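Local atomic coordinates of protein disulfide-isomerase A4 (Rattus norvegicus, PDB entry 3EC3), a protein that catalyses the rearrangement of disulfide bonds in proteins of the endoplasmic reticulum, here represented by its noncatalytic b and b' thioredoxin-like domains. Residues Glu19-Gly24 / Val77-Glu82. The protein carries 1 engineered substitution. Numbering follows the deposited sequence.
Sequences EFLKDG and VLMQPE
In the first of the two thioredoxin-like domains of this fragment, the last turn of helix 14-23 meets the chain leaving strand 75-79, with L21 against M79 and Q80 and the helix's end against P81 and E82. One hydrogen bond fixes the approach: E82 N gives its hydrogen to L21 O over 2.8 Å, nearly straight at 161°, with the donor tilted 22° from the carbonyl plane. A carbonyl in the last turn of a helix has no further turn to bond to, which suits it to a partner from another part of the chain. P81 suits the place before E82: it has no N-H to place, and its CA lies 3.2 Å from L21 O. Its rigid ring sets CB 3.4 Å from G24 O and CG 3.7 Å from G24 C, in van der Waals contact. G24 suits the spot where the chain leaves the helix, since a CB there would run into F20 O; its own carbonyl also accepts a hydrogen bond from K83 NZ.

Toward the sheet, chi1 of L21 (-64°) sets CG anti to the carbonyl carbon; of the branches beyond, CD2 reaches 3.7 Å from Q80 O and 3.9 Å from CB of M79, a selenomethionine. The side chains of L21 and M79 cross obliquely, and L21 also rests on V28 of central strand 28-32. At the outer edge K22 NZ and E82 OE2 stand 4.7 Å apart, an attraction probably weakened by solvent. Helix 14-23 links parallel strands 9-10 and 28-32, consistent with the first helix of a thioredoxin-like domain.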
loop_
_atom_site.group_PDB
_atom_site.type_symbol
_atom_site.label_atom_id
_atom_site.label_comp_id
_atom_site.label_asym_id
_atom_site.label_seq_id
_atom_site.Cartn_x
_atom_site.Cartn_y
_atom_site.Cartn_z
ATOM N N GLU A 19 -14.291 6.461 9.276
ATOM C CA GLU A 19 -14.556 6.682 7.860
ATOM C C GLU A 19 -13.294 6.521 6.973
ATOM O O GLU A 19 -13.353 5.974 5.879
ATOM C CB GLU A 19 -15.185 8.062 7.686
ATOM C CG GLU A 19 -15.329 8.551 6.257
ATOM C CD GLU A 19 -15.925 9.951 6.216
ATOM O OE1 GLU A 19 -17.151 10.052 6.032
ATOM O OE2 GLU A 19 -15.176 10.933 6.444
ATOM N N PHE A 20 -12.158 6.975 7.450
ATOM C CA PHE A 20 -10.918 6.763 6.726
ATOM C C PHE A 20 -10.629 5.268 6.529
ATOM O O PHE A 20 -10.231 4.837 5.436
ATOM C CB PHE A 20 -9.778 7.454 7.440
ATOM C CG PHE A 20 -9.828 8.981 7.296
ATOM C CD1 PHE A 20 -10.678 9.564 6.364
ATOM C CD2 PHE A 20 -9.024 9.782 8.048
ATOM C CE1 PHE A 20 -10.736 10.941 6.203
ATOM C CE2 PHE A 20 -9.080 11.162 7.902
ATOM C CZ PHE A 20 -9.934 11.727 6.963
ATOM N N LEU A 21 -10.895 4.489 7.553
ATOM C CA LEU A 21 -10.455 3.088 7.509
ATOM C C LEU A 21 -11.421 2.334 6.609
ATOM O O LEU A 21 -11.064 1.410 5.889
ATOM C CB LEU A 21 -10.361 2.541 8.948
ATOM C CG LEU A 21 -9.280 3.283 9.774
ATOM C CD1 LEU A 21 -9.367 3.044 11.296
ATOM C CD2 LEU A 21 -7.850 3.022 9.255
ATOM N N LYS A 22 -12.671 2.788 6.592
ATOM C CA LYS A 22 -13.723 2.116 5.838
ATOM C C LYS A 22 -13.768 2.476 4.363
ATOM O O LYS A 22 -13.954 1.600 3.501
ATOM C CB LYS A 22 -15.052 2.440 6.492
ATOM C CG LYS A 22 -15.342 1.594 7.726
ATOM C CD LYS A 22 -14.218 1.654 8.741
ATOM C CE LYS A 22 -14.772 1.600 10.141
ATOM N NZ LYS A 22 -13.721 1.878 11.110
ATOM N N ASP A 23 -13.545 3.745 4.069
ATOM C CA ASP A 23 -13.800 4.320 2.755
ATOM C C ASP A 23 -12.530 4.577 2.014
ATOM O O ASP A 23 -12.544 4.765 0.797
ATOM C CB ASP A 23 -14.408 5.714 2.919
ATOM C CG ASP A 23 -15.838 5.678 3.345
ATOM O OD1 ASP A 23 -16.336 4.564 3.619
ATOM O OD2 ASP A 23 -16.435 6.790 3.427
ATOM N N GLY A 24 -11.436 4.624 2.752
ATOM C CA GLY A 24 -10.211 5.125 2.199
ATOM C C GLY A 24 -9.632 4.220 1.176
ATOM O O GLY A 24 -9.922 3.020 1.173
ATOM N N VAL A 77 1.214 7.291 13.727
ATOM C CA VAL A 77 0.523 6.020 13.583
ATOM C C VAL A 77 0.175 5.938 12.095
ATOM O O VAL A 77 -0.370 6.890 11.543
ATOM C CB VAL A 77 -0.763 5.981 14.441
ATOM C CG1 VAL A 77 -1.515 4.686 14.197
ATOM C CG2 VAL A 77 -0.435 6.189 15.958
ATOM N N LEU A 78 0.495 4.816 11.458
ATOM C CA LEU A 78 0.127 4.594 10.067
ATOM C C LEU A 78 -0.756 3.364 10.039
ATOM O O LEU A 78 -0.378 2.293 10.608
ATOM C CB LEU A 78 1.350 4.338 9.200
ATOM C CG LEU A 78 1.941 5.566 8.475
ATOM C CD1 LEU A 78 2.745 6.298 9.450
ATOM C CD2 LEU A 78 2.830 5.083 7.270
HETATM N N MSE A 79 -1.904 3.502 9.391
HETATM C CA MSE A 79 -2.847 2.425 9.293
HETATM C C MSE A 79 -3.318 2.304 7.859
HETATM O O MSE A 79 -3.285 3.282 7.105
HETATM C CB MSE A 79 -4.030 2.714 10.204
HETATM C CG MSE A 79 -3.652 2.745 11.661
HETATM SE SE MSE A 79 -5.195 3.271 12.742
HETATM C CE MSE A 79 -5.108 5.188 12.391
ATOM N N GLN A 80 -3.730 1.106 7.456
ATOM C CA GLN A 80 -4.283 0.949 6.114
ATOM C C GLN A 80 -5.805 0.855 6.215
ATOM O O GLN A 80 -6.310 0.364 7.205
ATOM C CB GLN A 80 -3.738 -0.344 5.466
ATOM C CG GLN A 80 -2.257 -0.298 5.206
ATOM C CD GLN A 80 -1.851 0.682 4.107
ATOM O OE1 GLN A 80 -2.657 1.097 3.272
ATOM N NE2 GLN A 80 -0.590 1.049 4.111
ATOM N N PRO A 81 -6.520 1.230 5.147
ATOM C CA PRO A 81 -7.953 1.001 5.096
ATOM C C PRO A 81 -8.244 -0.529 5.243
ATOM O O PRO A 81 -7.378 -1.319 4.892
ATOM C CB PRO A 81 -8.328 1.419 3.691
ATOM C CG PRO A 81 -7.202 2.206 3.137
ATOM C CD PRO A 81 -5.976 1.835 3.918
ATOM N N GLU A 82 -9.421 -0.894 5.740
ATOM C CA GLU A 82 -9.800 -2.282 5.969
ATOM C C GLU A 82 -9.569 -3.121 4.701
ATOM O O GLU A 82 -9.146 -4.282 4.793
ATOM C CB GLU A 82 -11.307 -2.412 6.305
ATOM C CG GLU A 82 -11.765 -1.929 7.694
ATOM C CD GLU A 82 -13.102 -2.639 8.213
ATOM O OE1 GLU A 82 -13.808 -3.343 7.452
ATOM O OE2 GLU A 82 -13.424 -2.504 9.428
#